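Local coordinates for AxyAgu115A (Amphibacillus xylanus NBRC 15112, PDB 6NPS), which acts as a family GH115 alpha-glucuronidase, a glycoside hydrolase that probably removes glucuronic acid side groups from arabinoglucuronoxylan, at residues A[248-253]-A[329-334]; A[298-303]-A[373-378]. The protein carries 3 engineered substitutions. All blocks are in the same frame, centred on the assembly; numbering follows the deposited sequence.

Contact 1: residues A[248-253]-A[329-334]; sequences EPCLRY and QTQNKL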
loop_
_atom_site.group_PDB
_atom_site.type_symbol
_atom_site.label_atom_id
_atom_site.label_comp_id
_atom_site.label_asym_id
_atom_site.label_seq_id
_atom_site.Cartn_x
_atom_site.Cartn_y
_atom_site.Cartn_z
ATOM N N GLU A 248 24.515 28.597 -24.399
ATOM C CA GLU A 248 24.856 28.712 -25.815
ATOM C C GLU A 248 25.496 30.067 -26.095
ATOM O O GLU A 248 24.938 30.877 -26.841
ATOM C CB GLU A 248 23.617 28.483 -26.682
ATOM C CG GLU A 248 23.007 27.035 -26.527
ATOM C CD GLU A 248 21.631 26.912 -27.196
ATOM O OE1 GLU A 248 20.707 27.674 -26.829
ATOM O OE2 GLU A 248 21.465 26.066 -28.101
ATOM N N PRO A 249 26.692 30.328 -25.556
ATOM C CA PRO A 249 27.324 31.637 -25.753
ATOM C C PRO A 249 27.911 31.867 -27.146
ATOM O O PRO A 249 28.239 30.941 -27.897
ATOM C CB PRO A 249 28.438 31.654 -24.704
ATOM C CG PRO A 249 28.756 30.178 -24.449
ATOM C CD PRO A 249 27.449 29.481 -24.592
ATOM N N CYS A 250 28.010 33.162 -27.479
ATOM C CA CYS A 250 28.747 33.663 -28.634
ATOM C C CYS A 250 28.166 33.139 -29.939
ATOM O O CYS A 250 28.904 32.813 -30.873
ATOM C CB CYS A 250 30.222 33.285 -28.533
ATOM S SG CYS A 250 31.024 34.354 -27.355
ATOM N N LEU A 251 26.844 33.040 -29.985
ATOM C CA LEU A 251 26.067 32.764 -31.205
ATOM C C LEU A 251 26.267 31.335 -31.718
ATOM O O LEU A 251 26.127 31.055 -32.920
ATOM C CB LEU A 251 26.371 33.791 -32.301
ATOM C CG LEU A 251 26.179 35.252 -31.865
ATOM C CD1 LEU A 251 26.584 36.212 -33.004
ATOM C CD2 LEU A 251 24.703 35.528 -31.387
ATOM N N ARG A 252 26.577 30.428 -30.798
ATOM C CA ARG A 252 26.777 29.009 -31.074
ATOM C C ARG A 252 25.663 28.229 -30.391
ATOM O O ARG A 252 25.645 28.151 -29.155
ATOM C CB ARG A 252 28.126 28.561 -30.526
ATOM C CG ARG A 252 29.295 29.135 -31.346
ATOM C CD ARG A 252 29.296 28.555 -32.743
ATOM N NE ARG A 252 30.648 28.580 -33.291
ATOM C CZ ARG A 252 30.986 28.157 -34.509
ATOM N NH1 ARG A 252 30.069 27.663 -35.341
ATOM N NH2 ARG A 252 32.258 28.232 -34.900
ATOM N N TYR A 253 24.776 27.595 -31.168
ATOM C CA TYR A 253 23.747 26.790 -30.499
ATOM C C TYR A 253 24.326 25.459 -30.029
ATOM O O TYR A 253 25.377 25.022 -30.494
ATOM C CB TYR A 253 22.549 26.567 -31.414
ATOM C CG TYR A 253 21.823 27.891 -31.606
ATOM C CD1 TYR A 253 20.947 28.369 -30.629
ATOM C CD2 TYR A 253 22.091 28.694 -32.725
ATOM C CE1 TYR A 253 20.321 29.603 -30.774
ATOM C CE2 TYR A 253 21.464 29.909 -32.876
ATOM C CZ TYR A 253 20.570 30.353 -31.893
ATOM O OH TYR A 253 19.949 31.576 -32.022
ATOM N N GLN A 329 35.642 37.936 -19.827
ATOM C CA GLN A 329 36.653 38.858 -20.330
ATOM C C GLN A 329 37.081 38.493 -21.749
ATOM O O GLN A 329 37.296 39.380 -22.590
ATOM C CB GLN A 329 37.858 38.866 -19.393
ATOM C CG GLN A 329 37.837 39.970 -18.359
ATOM C CD GLN A 329 39.219 40.495 -18.065
ATOM O OE1 GLN A 329 39.421 41.698 -17.889
ATOM N NE2 GLN A 329 40.189 39.589 -18.016
ATOM N N THR A 330 37.213 37.191 -22.029
ATOM C CA THR A 330 37.597 36.729 -23.365
ATOM C C THR A 330 36.495 37.015 -24.385
ATOM O O THR A 330 36.761 37.522 -25.483
ATOM C CB THR A 330 37.903 35.219 -23.337
ATOM O OG1 THR A 330 38.925 34.930 -22.372
ATOM C CG2 THR A 330 38.357 34.740 -24.704
ATOM N N GLN A 331 35.252 36.670 -24.037
ATOM C CA GLN A 331 34.142 36.843 -24.965
ATOM C C GLN A 331 33.976 38.307 -25.358
ATOM O O GLN A 331 33.846 38.625 -26.549
ATOM C CB GLN A 331 32.873 36.264 -24.347
ATOM C CG GLN A 331 32.844 34.733 -24.305
ATOM C CD GLN A 331 31.804 34.212 -23.354
ATOM O OE1 GLN A 331 31.397 34.915 -22.436
ATOM N NE2 GLN A 331 31.372 32.967 -23.546
ATOM N N ASN A 332 34.065 39.226 -24.387
ATOM C CA ASN A 332 33.945 40.644 -24.720
ATOM C C ASN A 332 35.012 41.085 -25.701
ATOM O O ASN A 332 34.754 41.924 -26.579
ATOM C CB ASN A 332 34.018 41.490 -23.461
ATOM C CG ASN A 332 32.667 41.585 -22.767
ATOM O OD1 ASN A 332 31.621 41.257 -23.352
ATOM N ND2 ASN A 332 32.686 42.011 -21.511
ATOM N N LYS A 333 36.228 40.553 -25.539
ATOM C CA LYS A 333 37.352 40.884 -26.428
ATOM C C LYS A 333 37.059 40.424 -27.853
ATOM O O LYS A 333 37.279 41.162 -28.814
ATOM C CB LYS A 333 38.646 40.246 -25.921
ATOM C CG LYS A 333 39.888 41.087 -26.161
ATOM C CD LYS A 333 41.100 40.214 -26.443
ATOM C CE LYS A 333 42.124 40.949 -27.292
ATOM N NZ LYS A 333 43.153 40.026 -27.845
ATOM N N LEU A 334 36.560 39.198 -27.976
ATOM C CA LEU A 334 36.111 38.670 -29.261
ATOM C C LEU A 334 34.997 39.529 -29.866
ATOM O O LEU A 334 35.037 39.880 -31.056
ATOM C CB LEU A 334 35.659 37.231 -29.076
ATOM C CG LEU A 334 36.772 36.212 -28.829
ATOM C CD1 LEU A 334 36.059 34.868 -28.682
ATOM C CD2 LEU A 334 37.792 36.238 -29.957
#
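Gln331 reaches out from helix 317-338 to a tight turn in the loop 248-253, where its side chain lies against Pro249 and Cys250. The contacts across the interface are van der Waals ones. Cys250 presents its sulfur to the aliphatic part of the glutamine, with SG 3.6 Å from CG of Gln331 and 4.0 Å from CB of the same residue. Farther along, the amide nitrogen NE2 of Gln331 lies 3.4 Å from CB of Pro249. The glutamine holds CG opposite its own carbonyl carbon (chi1 -73°) and is extended beyond that, which carries the methylene past the sulfur and delivers the amide to the proline. A long side chain with an apolar stem and a polar end suits this place, since the stem packs on sulfur while NE2 donates a hydrogen bond to the carbonyl O of Gly301.

Hydrogen bonding also shapes the loop. Pro249 to Arg252 form a type I' turn, whose bond from Arg252 N to Pro249 O is weak at 3.4 Å. Cys250 and Leu251 both take left-handed backbone angles there, and backbone bonding between Cys250 and Thr299 ties the turn to strand 298-300. The ring of Pro249 restricts the backbone at the start of the turn, and the compact, weakly polar cysteine is buried, touching Trp284 as well as Gln331. Were Gln331 an alanine, the carbonyl of Gly301 would probably lose this donor and a gap would open beside SG of Cys250 and the ring of Pro249.

The interface joins the loop following the third strand of a (beta/alpha)8 TIM barrel to the helix that follows the fourth, a lateral packing of neighbouring beta-alpha units on the barrel wall.

Contact 2: residues A[298-303]-A[373-378]; sequences ITIGMR and EELEDV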
loop_
_atom_site.group_PDB
_atom_site.type_symbol
_atom_site.label_atom_id
_atom_site.label_comp_id
_atom_site.label_asym_id
_atom_site.label_seq_id
_atom_site.Cartn_x
_atom_site.Cartn_y
_atom_site.Cartn_z
ATOM N N ILE A 298 23.766 38.567 -27.934
ATOM C CA ILE A 298 24.838 37.600 -27.721
ATOM C C ILE A 298 24.808 37.135 -26.275
ATOM O O ILE A 298 24.902 37.947 -25.342
ATOM C CB ILE A 298 26.204 38.205 -28.054
ATOM C CG1 ILE A 298 26.222 38.725 -29.501
ATOM C CG2 ILE A 298 27.315 37.163 -27.784
ATOM C CD1 ILE A 298 27.548 39.449 -29.861
ATOM N N THR A 299 24.684 35.825 -26.073
ATOM C CA THR A 299 24.759 35.296 -24.721
ATOM C C THR A 299 26.228 35.147 -24.342
ATOM O O THR A 299 27.062 34.756 -25.164
ATOM C CB THR A 299 24.000 33.966 -24.618
ATOM O OG1 THR A 299 22.591 34.205 -24.815
ATOM C CG2 THR A 299 24.192 33.330 -23.227
ATOM N N ILE A 300 26.572 35.530 -23.113
ATOM C CA ILE A 300 27.947 35.384 -22.640
ATOM C C ILE A 300 27.925 34.476 -21.411
ATOM O O ILE A 300 26.862 34.116 -20.905
ATOM C CB ILE A 300 28.616 36.739 -22.343
ATOM C CG1 ILE A 300 27.807 37.516 -21.291
ATOM C CG2 ILE A 300 28.743 37.570 -23.650
ATOM C CD1 ILE A 300 28.598 38.663 -20.624
ATOM N N GLY A 301 29.111 34.096 -20.943
ATOM C CA GLY A 301 29.214 33.105 -19.890
ATOM C C GLY A 301 29.526 31.725 -20.454
ATOM O O GLY A 301 29.819 31.572 -21.640
ATOM N N MET A 302 29.417 30.698 -19.587
ATOM C CA MET A 302 29.628 29.320 -20.033
ATOM C C MET A 302 29.120 28.248 -19.069
ATOM O O MET A 302 29.707 28.049 -17.999
ATOM C CB MET A 302 31.116 29.085 -20.286
ATOM C CG MET A 302 31.391 27.912 -21.203
ATOM S SD MET A 302 33.118 27.403 -21.074
ATOM C CE MET A 302 33.116 25.892 -22.068
ATOM N N ARG A 303 28.109 27.498 -19.506
ATOM C CA ARG A 303 27.551 26.392 -18.733
ATOM C C ARG A 303 27.829 25.090 -19.496
ATOM O O ARG A 303 28.154 25.128 -20.682
ATOM C CB ARG A 303 26.049 26.578 -18.527
ATOM C CG ARG A 303 25.690 27.466 -17.346
ATOM C CD ARG A 303 24.200 27.412 -17.048
ATOM N NE ARG A 303 23.846 26.245 -16.247
ATOM C CZ ARG A 303 23.040 25.272 -16.660
ATOM N NH1 ARG A 303 22.501 25.324 -17.871
ATOM N NH2 ARG A 303 22.771 24.246 -15.864
ATOM N N GLU A 373 33.137 44.915 -13.832
ATOM C CA GLU A 373 33.131 45.899 -14.910
ATOM C C GLU A 373 33.013 45.236 -16.281
ATOM O O GLU A 373 32.698 45.908 -17.266
ATOM C CB GLU A 373 34.332 46.823 -14.815
ATOM C CG GLU A 373 34.659 47.337 -13.386
ATOM C CD GLU A 373 35.220 46.275 -12.434
ATOM O OE1 GLU A 373 34.719 46.111 -11.291
ATOM O OE2 GLU A 373 36.209 45.628 -12.838
ATOM N N GLU A 374 33.105 43.935 -16.317
ATOM C CA GLU A 374 32.922 43.249 -17.533
ATOM C C GLU A 374 31.420 43.067 -17.823
ATOM O O GLU A 374 31.033 42.868 -18.935
ATOM C CB GLU A 374 33.697 41.964 -17.480
ATOM C CG GLU A 374 35.188 42.210 -17.697
ATOM C CD GLU A 374 35.456 42.721 -19.105
ATOM O OE1 GLU A 374 34.576 42.534 -19.925
ATOM O OE2 GLU A 374 36.494 43.311 -19.413
ATOM N N LEU A 375 30.594 43.166 -16.795
ATOM C CA LEU A 375 29.141 43.088 -16.910
ATOM C C LEU A 375 28.476 44.442 -17.133
ATOM O O LEU A 375 27.245 44.502 -17.264
ATOM C CB LEU A 375 28.565 42.426 -15.672
ATOM C CG LEU A 375 29.150 41.022 -15.537
ATOM C CD1 LEU A 375 28.676 40.433 -14.226
ATOM C CD2 LEU A 375 28.708 40.139 -16.728
ATOM N N GLU A 376 29.247 45.517 -17.234
ATOM C CA GLU A 376 28.639 46.805 -17.523
ATOM C C GLU A 376 28.011 46.781 -18.917
ATOM O O GLU A 376 28.633 46.319 -19.890
ATOM C CB GLU A 376 29.667 47.930 -17.380
ATOM C CG GLU A 376 29.007 49.274 -17.094
ATOM C CD GLU A 376 27.736 49.116 -16.259
ATOM O OE1 GLU A 376 26.629 49.247 -16.835
ATOM O OE2 GLU A 376 27.835 48.884 -15.032
ATOM N N ASP A 377 26.761 47.243 -18.998
ATOM C CA ASP A 377 25.919 47.288 -20.185
ATOM C C ASP A 377 25.363 45.919 -20.539
ATOM O O ASP A 377 24.602 45.836 -21.503
ATOM C CB ASP A 377 26.637 47.866 -21.418
ATOM C CG ASP A 377 27.469 49.104 -21.083
ATOM O OD1 ASP A 377 28.697 49.110 -21.362
ATOM O OD2 ASP A 377 26.883 50.070 -20.534
ATOM N N VAL A 378 25.700 44.854 -19.806
ATOM C CA VAL A 378 25.161 43.525 -20.078
ATOM C C VAL A 378 23.803 43.357 -19.395
ATOM O O VAL A 378 23.621 43.733 -18.222
ATOM C CB VAL A 378 26.151 42.438 -19.619
ATOM C CG1 VAL A 378 25.524 41.035 -19.780
ATOM C CG2 VAL A 378 27.444 42.538 -20.409
#
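Ile300 and Val378 meet tip to tip, with Leu375 at their flank, in the wall of the (beta/alpha)8 TIM barrel domain of this enzyme. Ile300 comes from the segment of the fourth strand, 298-300, whereas Val378 and Leu375 lie in the loop leading into the sixth, 379-383. The fifth strand, 348-351, lies between those two in the sheet, and the three apolar side chains meet beside it, Leu375 also touching Leu350 and Val378 the side chain of Arg348.

Ile300 has the most surface buried by the contact, and its methyl CD1 makes the close approaches to both Val378 and Leu375. Its CG1 sits in the crowded position between the backbone N and the carbonyl carbon (chi1 58°), and the extended second torsion projects CD1 toward the loop. There CD1 lies 4.0 Å from CG1 of Val378 and equally 4.0 Å from CG2 of Val378, set between the two methyls of the valine fork. A branched isoleucine suits a strand and still has the reach to cross to the loop. Valine, short and forked, offers two methyls without a long stem.

Leu375 adds a single branch, its CD2 lying 4.2 Å from CD1 of Ile300. Both leucine and valine owe their relative placement to the type II turn from Leu375 to Val378, closed by a hydrogen bond of 3.0 Å from Val378 N to Leu375 O. The first and last residues of the turn thus send apolar groups to the same isoleucine, while its two middle residues, Glu376 and Asp377, are partly exposed and carry the charges. Between them, Asp377 N donates to OE1 of Glu376 at 3.0 Å, a bent bond (138°) that meets the carboxylate from above its plane.

Followed from the N terminus, the chain passes the loop 248-253, strand 298-300, helix 317-338 and then the loop 373-378 ahead of strand 379-383. Contact 1 closes the excursion from 253 to 329, and contact 2 the one from 303 to 373. Their segments alternate, so the two closures cross rather than nest. Their centres are about 9 Å apart, and they touch directly: Gln331 of contact 1 packs on Ile300 of contact 2, its OE1 3.3 Å from CB of Ile300. Asn332 and Glu374 also lie close, though too short a pair to lean on. Together they link the third to sixth strands' neighbourhoods, with helix 317-338 packed beside strand 298-300 and both loops.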